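Uncharacterized protein (Nostoc punctiforme, PDB 2R3S) is a putative O-methyltransferase that probably transfers a methyl group from S-adenosylmethionine to a hydroxyl group of a substrate not yet identified. Local coordinates at residues V138-K142 and A174-L178; W197-L201 and T219-S223; L237-H243 and V267-F272. One frame throughout, in Å; residues are numbered along the deposited sequence. Where two conformers were deposited one is given.

Interaction 1: residues V138-K142 and A174-L178; sequences VQFAK and ASHGL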
loop_
_atom_site.group_PDB
_atom_site.type_symbol
_atom_site.label_atom_id
_atom_site.label_comp_id
_atom_site.label_asym_id
_atom_site.label_seq_id
_atom_site.Cartn_x
_atom_site.Cartn_y
_atom_site.Cartn_z
ATOM N N VAL A 138 -7.107 -10.714 20.466
ATOM C CA VAL A 138 -6.279 -11.884 20.753
ATOM C C VAL A 138 -5.097 -11.898 19.790
ATOM O O VAL A 138 -3.967 -12.113 20.224
ATOM C CB VAL A 138 -7.095 -13.198 20.708
ATOM C CG1 VAL A 138 -6.215 -14.456 21.024
ATOM C CG2 VAL A 138 -8.264 -13.095 21.668
ATOM N N GLN A 139 -5.347 -11.640 18.506
ATOM C CA GLN A 139 -4.257 -11.537 17.538
ATOM C C GLN A 139 -3.300 -10.404 17.893
ATOM O O GLN A 139 -2.086 -10.595 17.832
ATOM C CB GLN A 139 -4.761 -11.376 16.096
ATOM C CG GLN A 139 -5.275 -12.657 15.472
ATOM C CD GLN A 139 -4.297 -13.808 15.628
ATOM O OE1 GLN A 139 -3.177 -13.754 15.121
ATOM N NE2 GLN A 139 -4.710 -14.841 16.372
ATOM N N PHE A 140 -3.829 -9.240 18.291
ATOM C CA PHE A 140 -2.954 -8.158 18.714
ATOM C C PHE A 140 -2.073 -8.629 19.863
ATOM O O PHE A 140 -0.857 -8.467 19.817
ATOM C CB PHE A 140 -3.726 -6.919 19.139
ATOM C CG PHE A 140 -2.833 -5.740 19.457
ATOM C CD1 PHE A 140 -2.200 -5.640 20.682
ATOM C CD2 PHE A 140 -2.609 -4.760 18.521
ATOM C CE1 PHE A 140 -1.366 -4.581 20.971
ATOM C CE2 PHE A 140 -1.774 -3.688 18.790
ATOM C CZ PHE A 140 -1.161 -3.591 20.025
ATOM N N ALA A 141 -2.697 -9.194 20.900
ATOM C CA ALA A 141 -1.975 -9.610 22.092
ATOM C C ALA A 141 -0.865 -10.637 21.804
ATOM O O ALA A 141 0.207 -10.604 22.424
ATOM C CB ALA A 141 -2.946 -10.152 23.161
ATOM N N LYS A 142 -1.127 -11.566 20.896
ATOM C CA LYS A 142 -0.129 -12.565 20.532
ATOM C C LYS A 142 0.941 -11.998 19.604
ATOM O O LYS A 142 2.118 -12.320 19.747
ATOM C CB LYS A 142 -0.781 -13.785 19.853
ATOM C CG LYS A 142 -1.768 -14.578 20.714
ATOM C CD LYS A 142 -2.186 -15.878 20.002
ATOM C CE LYS A 142 -3.391 -16.573 20.625
ATOM N NZ LYS A 142 -3.249 -16.763 22.090
ATOM N N ALA A 174 -5.303 -4.504 29.177
ATOM C CA ALA A 174 -4.032 -5.154 29.414
ATOM C C ALA A 174 -3.450 -5.874 28.170
ATOM O O ALA A 174 -2.238 -5.933 28.000
ATOM C CB ALA A 174 -4.185 -6.112 30.593
ATOM N N SER A 175 -4.303 -6.390 27.289
ATOM C CA SER A 175 -3.829 -7.004 26.049
ATOM C C SER A 175 -2.828 -8.121 26.376
ATOM O O SER A 175 -3.149 -9.015 27.153
ATOM C CB SER A 175 -3.281 -5.912 25.102
ATOM O OG SER A 175 -2.728 -6.455 23.926
ATOM N N HIS A 176 -1.643 -8.093 25.769
ATOM C CA HIS A 176 -0.516 -8.974 26.122
ATOM C C HIS A 176 -0.066 -8.924 27.585
ATOM O O HIS A 176 0.717 -9.782 28.038
ATOM C CB HIS A 176 0.688 -8.631 25.238
ATOM C CG HIS A 176 0.879 -7.163 25.059
ATOM N ND1 HIS A 176 1.466 -6.374 26.021
ATOM C CD2 HIS A 176 0.490 -6.325 24.070
ATOM C CE1 HIS A 176 1.444 -5.115 25.630
ATOM N NE2 HIS A 176 0.843 -5.056 24.455
ATOM N N GLY A 177 -0.493 -7.890 28.301
ATOM C CA GLY A 177 -0.149 -7.694 29.706
ATOM C C GLY A 177 1.234 -7.173 30.048
ATOM O O GLY A 177 1.562 -7.021 31.219
ATOM N N LEU A 178 2.046 -6.845 29.052
ATOM C CA LEU A 178 3.458 -6.530 29.323
ATOM C C LEU A 178 3.660 -5.231 30.139
ATOM O O LEU A 178 4.653 -5.110 30.858
ATOM C CB LEU A 178 4.296 -6.473 28.030
ATOM C CG LEU A 178 4.427 -7.758 27.193
ATOM C CD1 LEU A 178 5.475 -7.600 26.098
ATOM C CD2 LEU A 178 4.736 -8.976 28.062
#
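In the class I methyltransferase fold, a Rossmann-like sheet with helices on its faces, the loop after the first strand in chain order, which is central in the sheet, commonly lines the S-adenosylmethionine site. Residues 174-177 lie in that loop, Leu178 opens helix 178-186, and helix 136-143 lies against the loop through residues 138-142. The approach is close, with 4.3 Å between the CA atoms of Ala141 and His176, but only 174 Å² is buried and no hydrogen bond crosses, so the contact is made by van der Waals packing.

The loop side is a type II' turn closed by the bond from Gly177 N to Ala174 O (2.6 Å). Its first corner, Ser175, has a phi of 56° and sends its CB toward the helix. With chi1 at t, Ser175 OG lies 3.4 Å from Phe140 CD1, near the plane of the ring and at its edge, and 3.8 Å from Ala141 CB. Phe140 starts sideways, and its t rotamer swings the ring over to the loop; its CE1 meets His176 CD2 at 4.0 Å, edge against edge. Ala141 offers backbone as well, its O lying 3.5 Å from His176 CB. Outside the two segments, Asp196 OD2 accepts a hydrogen bond from Ser175 N, while Phe100 packs edge-to-face on Phe140.

His176 adopts the p rotamer (chi1 42°), which folds its ring back over the start of the next helix. There Gly177 is the N-cap residue, and His176 ND1 accepts a hydrogen bond from Leu178 N at 3.1 Å and 163°.

Interaction 2: residues W197-L201 and T219-S223; sequences WASVL and TIAGS. With EDO (1,2-ethanediol), chain D.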
loop_
_atom_site.group_PDB
_atom_site.type_symbol
_atom_site.label_atom_id
_atom_site.label_comp_id
_atom_site.label_asym_id
_atom_site.label_seq_id
_atom_site.Cartn_x
_atom_site.Cartn_y
_atom_site.Cartn_z
ATOM N N TRP A 197 -11.004 -8.343 27.724
ATOM C CA TRP A 197 -11.891 -9.460 27.426
ATOM C C TRP A 197 -11.224 -10.767 27.867
ATOM O O TRP A 197 -10.000 -10.896 27.854
ATOM C CB TRP A 197 -12.240 -9.503 25.947
ATOM C CG TRP A 197 -12.772 -8.213 25.406
ATOM C CD1 TRP A 197 -12.163 -7.400 24.487
ATOM C CD2 TRP A 197 -14.011 -7.584 25.741
ATOM N NE1 TRP A 197 -12.951 -6.306 24.228
ATOM C CE2 TRP A 197 -14.089 -6.390 24.987
ATOM C CE3 TRP A 197 -15.073 -7.917 26.593
ATOM C CZ2 TRP A 197 -15.195 -5.526 25.055
ATOM C CZ3 TRP A 197 -16.166 -7.057 26.668
ATOM C CH2 TRP A 197 -16.214 -5.870 25.911
ATOM N N ALA A 198 -12.033 -11.741 28.277
ATOM C CA ALA A 198 -11.500 -12.974 28.846
ATOM C C ALA A 198 -10.487 -13.682 27.947
ATOM O O ALA A 198 -9.468 -14.152 28.429
ATOM C CB ALA A 198 -12.645 -13.942 29.233
ATOM N N SER A 199 -10.774 -13.798 26.662
ATOM C CA SER A 199 -9.873 -14.500 25.755
ATOM C C SER A 199 -8.539 -13.776 25.571
ATOM O O SER A 199 -7.525 -14.404 25.255
ATOM C CB SER A 199 -10.543 -14.693 24.407
ATOM O OG SER A 199 -10.823 -13.442 23.779
ATOM N N VAL A 200 -8.526 -12.461 25.801
ATOM C CA VAL A 200 -7.286 -11.685 25.695
ATOM C C VAL A 200 -6.442 -11.862 26.941
ATOM O O VAL A 200 -5.236 -12.051 26.847
ATOM C CB VAL A 200 -7.565 -10.188 25.430
ATOM C CG1 VAL A 200 -6.249 -9.386 25.417
ATOM C CG2 VAL A 200 -8.369 -10.019 24.117
ATOM N N LEU A 201 -7.076 -11.818 28.102
ATOM C CA LEU A 201 -6.396 -12.061 29.379
ATOM C C LEU A 201 -5.726 -13.428 29.496
ATOM O O LEU A 201 -4.824 -13.595 30.315
ATOM C CB LEU A 201 -7.362 -11.880 30.546
ATOM C CG LEU A 201 -7.866 -10.470 30.791
ATOM C CD1 LEU A 201 -9.065 -10.523 31.730
ATOM C CD2 LEU A 201 -6.743 -9.590 31.335
ATOM N N THR A 219 -6.888 -10.965 37.307
ATOM C CA THR A 219 -7.637 -10.557 36.125
ATOM C C THR A 219 -9.073 -10.158 36.467
ATOM O O THR A 219 -9.693 -10.727 37.360
ATOM C CB THR A 219 -7.626 -11.649 35.005
ATOM O OG1 THR A 219 -8.403 -12.784 35.408
ATOM C CG2 THR A 219 -6.203 -12.088 34.686
ATOM N N ILE A 220 -9.574 -9.141 35.778
ATOM C CA ILE A 220 -10.954 -8.707 35.886
ATOM C C ILE A 220 -11.434 -8.763 34.459
ATOM O O ILE A 220 -11.143 -7.859 33.676
ATOM C CB ILE A 220 -11.063 -7.273 36.442
ATOM C CG1 ILE A 220 -10.411 -7.169 37.808
ATOM C CG2 ILE A 220 -12.498 -6.852 36.543
ATOM C CD1 ILE A 220 -10.275 -5.793 38.308
ATOM N N ALA A 221 -12.117 -9.845 34.103
ATOM C CA ALA A 221 -12.545 -10.072 32.729
ATOM C C ALA A 221 -13.798 -9.256 32.418
ATOM O O ALA A 221 -14.687 -9.128 33.264
ATOM C CB ALA A 221 -12.807 -11.538 32.492
ATOM N N GLY A 222 -13.855 -8.719 31.198
ATOM C CA GLY A 222 -14.983 -7.926 30.725
ATOM C C GLY A 222 -14.587 -6.569 30.161
ATOM O O GLY A 222 -13.412 -6.274 29.979
ATOM N N SER A 223 -15.604 -5.763 29.883
ATOM C CA SER A 223 -15.470 -4.388 29.421
ATOM C C SER A 223 -14.928 -3.459 30.470
ATOM O O SER A 223 -15.411 -3.446 31.598
ATOM C CB SER A 223 -16.829 -3.853 28.989
ATOM O OG SER A 223 -16.765 -2.454 28.828
HETATM C C1 EDO D . -12.156 -3.628 26.768
HETATM O O1 EDO D . -13.337 -2.914 27.168
HETATM C C2 EDO D . -11.980 -4.866 27.636
HETATM O O2 EDO D . -11.607 -4.539 28.988
#
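This is an apolar surface contact within a beta-alpha-beta unit: the first turn of helix 198-211 meets the end of strand 217-221, the strand into which that helix leads. No hydrogen bond links the two segments, and 304 Å² is buried. Leu201 covers the most area, pointing toward the strand so that its CD1 reaches Ala221 CA at 3.6 Å and Thr219 CB at 3.8 Å. At the exposed margin, Ala198 CB touches Ala221 CB at 4.1 Å.

Trp197 works differently. Its CB points away, yet the m rotamer brings the indole back over the chain, with CZ3 3.5 Å from Ser223 N and CH2 3.7 Å from Ser223 CB. The main-chain O of Trp197 accepts hydrogen bonds from Val200 N (3.0 Å) and Leu201 N (3.1 Å), starting the helix. Gly222, at phi/psi 127/-172°, has a backbone that would jam a CB against the preceding carbonyl.

One face of the indole has Gly222 O and C2 of a 1,2-ethanediol over it. The diol O2 donates to Gly222 O at 2.7 Å, and the molecule is also hydrogen-bonded to Ala224 N. Probably a crystallisation additive, it may mark a cleft near Asp196, whose backbone is hydrogen-bonded to that of Gly222. Such a cleft, at the carboxyl ends of adjacent parallel strands joined by a beta-alpha-beta crossover, is typical of the cofactor side of Rossmann-like methyltransferases.

Interaction 3: residues L237-H243 and V267-F272; sequences LLPNFLH and VIVFDF. With EDO (1,2-ethanediol), chain E.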
loop_
_atom_site.group_PDB
_atom_site.type_symbol
_atom_site.label_atom_id
_atom_site.label_comp_id
_atom_site.label_asym_id
_atom_site.label_seq_id
_atom_site.Cartn_x
_atom_site.Cartn_y
_atom_site.Cartn_z
ATOM N N LEU A 237 -2.665 2.086 34.375
ATOM C CA LEU A 237 -2.091 2.130 33.038
ATOM C C LEU A 237 -3.199 2.052 31.996
ATOM O O LEU A 237 -4.100 1.233 32.120
ATOM C CB LEU A 237 -1.128 0.965 32.835
ATOM C CG LEU A 237 -0.174 0.658 33.981
ATOM C CD1 LEU A 237 0.779 -0.446 33.567
ATOM C CD2 LEU A 237 0.545 1.915 34.373
ATOM N N LEU A 238 -3.109 2.897 30.970
ATOM C CA LEU A 238 -3.958 2.847 29.792
ATOM C C LEU A 238 -3.089 2.774 28.500
ATOM O O LEU A 238 -2.893 3.787 27.787
ATOM C CB LEU A 238 -4.835 4.092 29.759
ATOM C CG LEU A 238 -6.020 4.186 30.712
ATOM C CD1 LEU A 238 -6.473 5.669 30.921
ATOM C CD2 LEU A 238 -7.126 3.326 30.146
ATOM N N PRO A 239 -2.572 1.572 28.179
ATOM C CA PRO A 239 -1.765 1.419 26.979
ATOM C C PRO A 239 -2.636 1.213 25.744
ATOM O O PRO A 239 -3.430 0.302 25.719
ATOM C CB PRO A 239 -0.928 0.177 27.278
ATOM C CG PRO A 239 -1.499 -0.438 28.528
ATOM C CD PRO A 239 -2.713 0.296 28.896
ATOM N N ASN A 240 -2.487 2.073 24.746
ATOM C CA ASN A 240 -3.180 1.948 23.456
ATOM C C ASN A 240 -4.687 1.625 23.569
ATOM O O ASN A 240 -5.234 0.787 22.806
ATOM C CB ASN A 240 -2.464 0.933 22.529
ATOM C CG ASN A 240 -1.162 1.468 21.957
ATOM O OD1 ASN A 240 -1.142 2.509 21.300
ATOM N ND2 ASN A 240 -0.066 0.741 22.190
ATOM N N PHE A 241 -5.362 2.330 24.481
ATOM C CA PHE A 241 -6.803 2.162 24.678
ATOM C C PHE A 241 -7.613 3.365 24.281
ATOM O O PHE A 241 -8.612 3.238 23.598
ATOM C CB PHE A 241 -7.116 1.848 26.149
ATOM C CG PHE A 241 -8.500 1.238 26.364
ATOM C CD1 PHE A 241 -8.942 0.167 25.586
ATOM C CD2 PHE A 241 -9.344 1.716 27.355
ATOM C CE1 PHE A 241 -10.195 -0.396 25.781
ATOM C CE2 PHE A 241 -10.605 1.141 27.551
ATOM C CZ PHE A 241 -11.019 0.095 26.760
ATOM N N LEU A 242 -7.209 4.542 24.724
ATOM C CA LEU A 242 -8.125 5.689 24.661
ATOM C C LEU A 242 -8.442 6.127 23.248
ATOM O O LEU A 242 -9.538 6.596 22.997
ATOM C CB LEU A 242 -7.596 6.881 25.474
ATOM C CG LEU A 242 -7.662 6.784 27.008
ATOM C CD1 LEU A 242 -7.173 8.125 27.546
ATOM C CD2 LEU A 242 -9.087 6.436 27.535
ATOM N N HIS A 243 -7.493 5.958 22.323
ATOM C CA HIS A 243 -7.696 6.330 20.906
ATOM C C HIS A 243 -8.881 5.711 20.167
ATOM O O HIS A 243 -9.300 6.231 19.124
ATOM C CB HIS A 243 -6.410 6.102 20.076
ATOM C CG HIS A 243 -5.831 4.713 20.130
ATOM N ND1 HIS A 243 -4.504 4.487 20.440
ATOM C CD2 HIS A 243 -6.364 3.498 19.846
ATOM C CE1 HIS A 243 -4.246 3.192 20.349
ATOM N NE2 HIS A 243 -5.361 2.570 19.997
ATOM N N VAL A 267 -2.289 8.090 36.734
ATOM C CA VAL A 267 -2.641 7.395 35.493
ATOM C C VAL A 267 -1.482 7.597 34.507
ATOM O O VAL A 267 -1.002 8.717 34.353
ATOM C CB VAL A 267 -3.935 7.967 34.909
ATOM C CG1 VAL A 267 -4.342 7.250 33.622
ATOM C CG2 VAL A 267 -5.049 7.903 35.950
ATOM N N ILE A 268 -1.016 6.524 33.872
ATOM C CA ILE A 268 -0.078 6.619 32.738
ATOM C C ILE A 268 -0.775 6.202 31.440
ATOM O O ILE A 268 -1.223 5.056 31.299
ATOM C CB ILE A 268 1.132 5.727 32.921
ATOM C CG1 ILE A 268 1.885 6.093 34.204
ATOM C CG2 ILE A 268 2.085 5.851 31.703
ATOM C CD1 ILE A 268 3.291 5.449 34.306
ATOM N N VAL A 269 -0.912 7.156 30.525
ATOM C CA VAL A 269 -1.428 6.893 29.176
ATOM C C VAL A 269 -0.253 6.632 28.243
ATOM O O VAL A 269 0.724 7.362 28.254
ATOM C CB VAL A 269 -2.308 8.050 28.662
ATOM C CG1 VAL A 269 -2.786 7.796 27.232
ATOM C CG2 VAL A 269 -3.496 8.235 29.595
ATOM N N PHE A 270 -0.329 5.545 27.480
ATOM C CA PHE A 270 0.693 5.216 26.489
ATOM C C PHE A 270 -0.048 5.098 25.162
ATOM O O PHE A 270 -0.952 4.289 25.030
ATOM C CB PHE A 270 1.434 3.932 26.860
ATOM C CG PHE A 270 2.405 3.462 25.808
ATOM C CD1 PHE A 270 3.657 4.031 25.697
ATOM C CD2 PHE A 270 2.069 2.435 24.927
ATOM C CE1 PHE A 270 4.560 3.589 24.710
ATOM C CE2 PHE A 270 2.967 2.007 23.955
ATOM C CZ PHE A 270 4.204 2.587 23.855
ATOM N N ASP A 271 0.283 5.951 24.194
ATOM C CA ASP A 271 -0.575 6.094 23.024
ATOM C C ASP A 271 0.151 6.860 21.918
ATOM O O ASP A 271 1.289 7.262 22.097
ATOM C CB ASP A 271 -1.895 6.787 23.430
ATOM C CG ASP A 271 -3.131 6.213 22.716
ATOM O OD1 ASP A 271 -3.139 6.147 21.460
ATOM O OD2 ASP A 271 -4.110 5.850 23.427
ATOM N N PHE A 272 -0.506 6.996 20.769
ATOM C CA PHE A 272 -0.020 7.805 19.660
ATOM C C PHE A 272 -0.519 9.220 19.881
ATOM O O PHE A 272 -1.729 9.467 19.787
ATOM C CB PHE A 272 -0.592 7.314 18.320
ATOM C CG PHE A 272 -0.045 6.007 17.875
ATOM C CD1 PHE A 272 1.227 5.921 17.353
ATOM C CD2 PHE A 272 -0.797 4.854 17.980
ATOM C CE1 PHE A 272 1.741 4.697 16.938
ATOM C CE2 PHE A 272 -0.285 3.640 17.575
ATOM C CZ PHE A 272 0.993 3.568 17.053
HETATM C C1 EDO E . -3.502 -2.346 24.355
HETATM O O1 EDO E . -4.399 -1.916 25.444
HETATM C C2 EDO E . -4.133 -3.154 23.207
HETATM O O2 EDO E . -4.703 -2.401 22.122
HETATM O O HOH W 1 -4.590 4.900 25.922
#
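Asp271 and Leu238 have the most surface covered here, 67 and 64 Å² of the 516 Å² buried between segments 237-243 and 267-272. The axes of 237-239 and 267-271 come within 4.7 Å at 6°, and Leu238 lies level with Val269 (CA-CA 4.8 Å). Leu238 N donates to Ile268 O (2.9 Å), Leu238 O accepts from Phe270 N (3.1 Å), and Asn240 N continues the ladder to Phe270 O (2.7 Å). Leu238 CD1 packs against Val267 CG1 (3.8 Å) and Val269 CG2 (4.1 Å).

Asp271, the last residue of its strand, acts beyond the end of strand 233-239. Its OD1 accepts a very short hydrogen bond from His243 ND1 (2.4 Å, 161°) and another from Phe272 N (2.9 Å). One water ties Asp271 OD2 (2.7 Å) to Leu238 O (2.8 Å) and Leu242 N (2.9 Å), linking the carboxylate to residues where 237-243 leaves the sheet. Asn240 has a positive phi (46°) there.

The strand order 3-2-1-4-5-7-6, with strand 7 antiparallel, is that of class I methyltransferases; this is its 4-5 pair. Strand 233-239 lies between 168-172 and 265-271, and 329-334 flanks 265-271 on its far side. Ile268 and Phe270 pack on helix 149-159, whereas Val269, on the other face, meets Phe310 of helix 303-312.

Overall arrangement
All three contacts gather near the carboxyl ends of the parallel strands, where class I methyltransferases usually hold their cofactor. Interactions 1 and 2 are centred 11 Å apart and touch directly: Ser175 CA meets Val200 CG1 at 3.5 Å, and Val138 CG2 meets Ser199 OG at 3.3 Å. Interaction 3 is centred 14 Å from interaction 1 and 17 Å from interaction 2, with nearest atoms about 5 and 6 Å away. Two 1,2-ethanediols lie in the region between them. The first, chain D, sits at interaction 2; the second, chain E, lies between Ser175, whose side chain is about 3 Å from it at the nearest atoms, and residues 239-240, consistent with a shared cofactor or substrate pocket.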